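PDB 5CDD: structural polyprotein, VP3 from Israeli acute paralysis virus, which probably serves as a structural component of the virus shell, being one of the capsid proteins cut from the polyprotein of this honeybee virus. Local coordinates for residues S209-L214 against F230-S235. Sequence-based numbering, arbitrary orientation.
Sequences SNKMFL and FHESFS
Glu232, the first residue to leave helical geometry after helix 228-231, meets both Lys211 and Leu214. Its chain bends at CD (chi2 -67°) and crosses that of Lys211 at about a right angle, with OE1 3.5 Å from Lys211 CE. The lysine's own bend at chi4 (58°) leaves NZ 4.3 Å from Glu232 OE1, beyond salt-bridge range, while NZ makes a weak bond to Asn210 OD1; Lys215 makes a long, weak ion pair with the same carboxylate. The carbonyl O of Glu232 lies 3.8 Å from Leu214 CD2. The CA–CB bond of Ser233 points away, and its OG bonds to Asn229 O and Gly218 N. Leu214 CD1 then reaches the Phe234 carbonyl carbon at 3.6 Å and Ser235 CB at 3.4 Å. Ser209 CB approaches Ser235 CB from 4.5 Å, while Ser209 OG accepts from Lys211 N in an ST turn. Leu214 also pairs through its backbone with Trp133 of strand 132-144, in one sheet of the viral jelly roll, while Ser235 leads into strand 236-247 of the other. With no hydrogen bond between the segments, cohesion rests mainly on van der Waals packing of Leu214 against residues 232-235, and the nearby opposite charges probably add only modest attraction.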
ATOM      1  N   SER B 209       5.176 -48.939  18.043  1.00 36.59           N
ATOM      2  CA  SER B 209       6.620 -49.097  18.115  1.00 36.38           C
ATOM      3  C   SER B 209       7.192 -48.080  19.094  1.00 36.26           C
ATOM      4  O   SER B 209       6.507 -47.135  19.483  1.00 36.48           O
ATOM      5  CB  SER B 209       7.230 -48.885  16.725  1.00 36.41           C
ATOM      6  OG  SER B 209       8.633 -49.068  16.738  1.00 38.42           O
ATOM      7  N   ASN B 210       8.440 -48.284  19.503  1.00 36.98           N
ATOM      8  CA  ASN B 210       9.093 -47.360  20.421  1.00 37.05           C
ATOM      9  C   ASN B 210       9.836 -46.327  19.581  1.00 36.56           C
ATOM     10  O   ASN B 210      10.665 -45.565  20.078  1.00 36.66           O
ATOM     11  CB  ASN B 210      10.053 -48.113  21.350  1.00 37.77           C
ATOM     12  CG  ASN B 210      11.134 -48.849  20.597  1.00 40.29           C
ATOM     13  OD1 ASN B 210      10.875 -49.483  19.576  1.00 41.92           O
ATOM     14  ND2 ASN B 210      12.358 -48.780  21.106  1.00 42.58           N
ATOM     15  N   LYS B 211       9.518 -46.322  18.291  1.00 35.78           N
ATOM     16  CA  LYS B 211      10.103 -45.387  17.344  1.00 34.89           C
ATOM     17  C   LYS B 211       8.962 -44.607  16.714  1.00 34.14           C
ATOM     18  O   LYS B 211       7.827 -45.079  16.667  1.00 35.27           O
ATOM     19  CB  LYS B 211      10.866 -46.133  16.253  1.00 35.26           C
ATOM     20  CG  LYS B 211      11.984 -46.999  16.775  1.00 38.12           C
ATOM     21  CD  LYS B 211      12.675 -47.732  15.645  1.00 41.33           C
ATOM     22  CE  LYS B 211      13.692 -48.718  16.189  1.00 45.40           C
ATOM     23  NZ  LYS B 211      13.055 -49.703  17.114  1.00 45.25           N
ATOM     24  N   MET B 212       9.266 -43.411  16.233  1.00 32.84           N
ATOM     25  CA  MET B 212       8.259 -42.573  15.602  1.00 30.79           C
ATOM     26  C   MET B 212       7.965 -43.066  14.186  1.00 30.15           C
ATOM     27  O   MET B 212       6.829 -43.000  13.713  1.00 29.13           O
ATOM     28  CB  MET B 212       8.749 -41.134  15.554  1.00 30.55           C
ATOM     29  CG  MET B 212       8.930 -40.492  16.907  1.00 30.73           C
ATOM     30  SD  MET B 212       9.274 -38.740  16.731  1.00 32.44           S
ATOM     31  CE  MET B 212       7.766 -38.057  17.383  1.00 36.86           C
ATOM     32  N   PHE B 213       9.006 -43.555  13.520  1.00 28.82           N
ATOM     33  CA  PHE B 213       8.902 -44.070  12.162  1.00 28.02           C
ATOM     34  C   PHE B 213       9.796 -45.301  12.052  1.00 28.95           C
ATOM     35  O   PHE B 213      10.738 -45.462  12.830  1.00 30.31           O
ATOM     36  CB  PHE B 213       9.391 -43.028  11.154  1.00 27.61           C
ATOM     37  CG  PHE B 213       8.689 -41.702  11.242  1.00 26.80           C
ATOM     38  CD1 PHE B 213       7.389 -41.551  10.771  1.00 26.42           C
ATOM     39  CD2 PHE B 213       9.348 -40.590  11.759  1.00 26.48           C
ATOM     40  CE1 PHE B 213       6.757 -40.309  10.809  1.00 24.61           C
ATOM     41  CE2 PHE B 213       8.727 -39.346  11.801  1.00 25.59           C
ATOM     42  CZ  PHE B 213       7.429 -39.205  11.323  1.00 24.90           C
ATOM     43  N   LEU B 214       9.502 -46.166  11.085  1.00 28.73           N
ATOM     44  CA  LEU B 214      10.300 -47.368  10.860  1.00 27.73           C
ATOM     45  C   LEU B 214      10.970 -47.278   9.494  1.00 27.99           C
ATOM     46  O   LEU B 214      10.487 -46.579   8.604  1.00 28.72           O
ATOM     47  CB  LEU B 214       9.420 -48.617  10.930  1.00 27.28           C
ATOM     48  CG  LEU B 214       8.915 -49.022  12.318  1.00 26.04           C
ATOM     49  CD1 LEU B 214       7.942 -50.178  12.191  1.00 26.69           C
ATOM     50  CD2 LEU B 214      10.090 -49.412  13.198  1.00 24.62           C
ATOM     51  N   PHE B 230      16.093 -55.265   7.867  1.00 47.08           N
ATOM     52  CA  PHE B 230      14.858 -56.018   7.743  1.00 43.89           C
ATOM     53  C   PHE B 230      14.050 -55.899   9.027  1.00 43.51           C
ATOM     54  O   PHE B 230      12.862 -55.580   8.997  1.00 43.04           O
ATOM     55  CB  PHE B 230      15.170 -57.488   7.467  1.00 41.72           C
ATOM     56  CG  PHE B 230      13.953 -58.354   7.385  1.00 39.58           C
ATOM     57  CD1 PHE B 230      13.124 -58.308   6.271  1.00 39.28           C
ATOM     58  CD2 PHE B 230      13.611 -59.190   8.441  1.00 38.23           C
ATOM     59  CE1 PHE B 230      11.969 -59.082   6.209  1.00 38.48           C
ATOM     60  CE2 PHE B 230      12.460 -59.968   8.391  1.00 37.31           C
ATOM     61  CZ  PHE B 230      11.637 -59.914   7.273  1.00 37.93           C
ATOM     62  N   HIS B 231      14.704 -56.151  10.154  1.00 43.25           N
ATOM     63  CA  HIS B 231      14.049 -56.083  11.454  1.00 43.57           C
ATOM     64  C   HIS B 231      13.666 -54.660  11.834  1.00 43.26           C
ATOM     65  O   HIS B 231      12.708 -54.445  12.575  1.00 44.23           O
ATOM     66  CB  HIS B 231      14.959 -56.681  12.530  1.00 43.87           C
ATOM     67  CG  HIS B 231      15.191 -58.152  12.370  1.00 44.33           C
ATOM     68  ND1 HIS B 231      14.168 -59.075  12.422  1.00 44.20           N
ATOM     69  CD2 HIS B 231      16.324 -58.857  12.147  1.00 43.98           C
ATOM     70  CE1 HIS B 231      14.662 -60.286  12.236  1.00 44.91           C
ATOM     71  NE2 HIS B 231      15.968 -60.182  12.067  1.00 44.42           N
ATOM     72  N   GLU B 232      14.416 -53.693  11.318  1.00 43.27           N
ATOM     73  CA  GLU B 232      14.161 -52.286  11.602  1.00 42.59           C
ATOM     74  C   GLU B 232      13.052 -51.710  10.724  1.00 40.19           C
ATOM     75  O   GLU B 232      12.792 -50.508  10.757  1.00 40.29           O
ATOM     76  CB  GLU B 232      15.443 -51.473  11.389  1.00 45.67           C
ATOM     77  CG  GLU B 232      16.548 -51.779  12.382  1.00 50.50           C
ATOM     78  CD  GLU B 232      16.195 -51.335  13.787  1.00 54.77           C
ATOM     79  OE1 GLU B 232      16.050 -50.111  14.006  1.00 57.59           O
ATOM     80  OE2 GLU B 232      16.057 -52.210  14.672  1.00 56.24           O
ATOM     81  N   SER B 233      12.391 -52.569   9.955  1.00 37.60           N
ATOM     82  CA  SER B 233      11.336 -52.116   9.057  1.00 35.28           C
ATOM     83  C   SER B 233       9.938 -52.670   9.324  1.00 35.11           C
ATOM     84  O   SER B 233       9.039 -52.428   8.523  1.00 35.62           O
ATOM     85  CB  SER B 233      11.706 -52.463   7.611  1.00 33.60           C
ATOM     86  OG  SER B 233      13.002 -52.006   7.275  1.00 34.45           O
ATOM     87  N   PHE B 234       9.723 -53.384  10.429  1.00 34.26           N
ATOM     88  CA  PHE B 234       8.396 -53.959  10.634  1.00 33.50           C
ATOM     89  C   PHE B 234       7.613 -53.798  11.935  1.00 34.90           C
ATOM     90  O   PHE B 234       6.396 -53.647  11.886  1.00 37.22           O
ATOM     91  CB  PHE B 234       8.446 -55.430  10.229  1.00 29.75           C
ATOM     92  CG  PHE B 234       8.683 -55.626   8.762  1.00 27.13           C
ATOM     93  CD1 PHE B 234       7.692 -55.308   7.838  1.00 25.32           C
ATOM     94  CD2 PHE B 234       9.916 -56.062   8.293  1.00 26.95           C
ATOM     95  CE1 PHE B 234       7.927 -55.418   6.471  1.00 24.20           C
ATOM     96  CE2 PHE B 234      10.161 -56.175   6.924  1.00 25.37           C
ATOM     97  CZ  PHE B 234       9.165 -55.852   6.013  1.00 24.45           C
ATOM     98  N   SER B 235       8.266 -53.842  13.090  1.00 35.50           N
ATOM     99  CA  SER B 235       7.556 -53.666  14.367  1.00 37.01           C
ATOM    100  C   SER B 235       6.830 -54.895  14.908  1.00 36.44           C
ATOM    101  O   SER B 235       6.418 -54.908  16.070  1.00 37.52           O
ATOM    102  CB  SER B 235       6.525 -52.531  14.273  1.00 37.20           C
ATOM    103  OG  SER B 235       5.256 -53.028  13.861  1.00 30.54           O
TER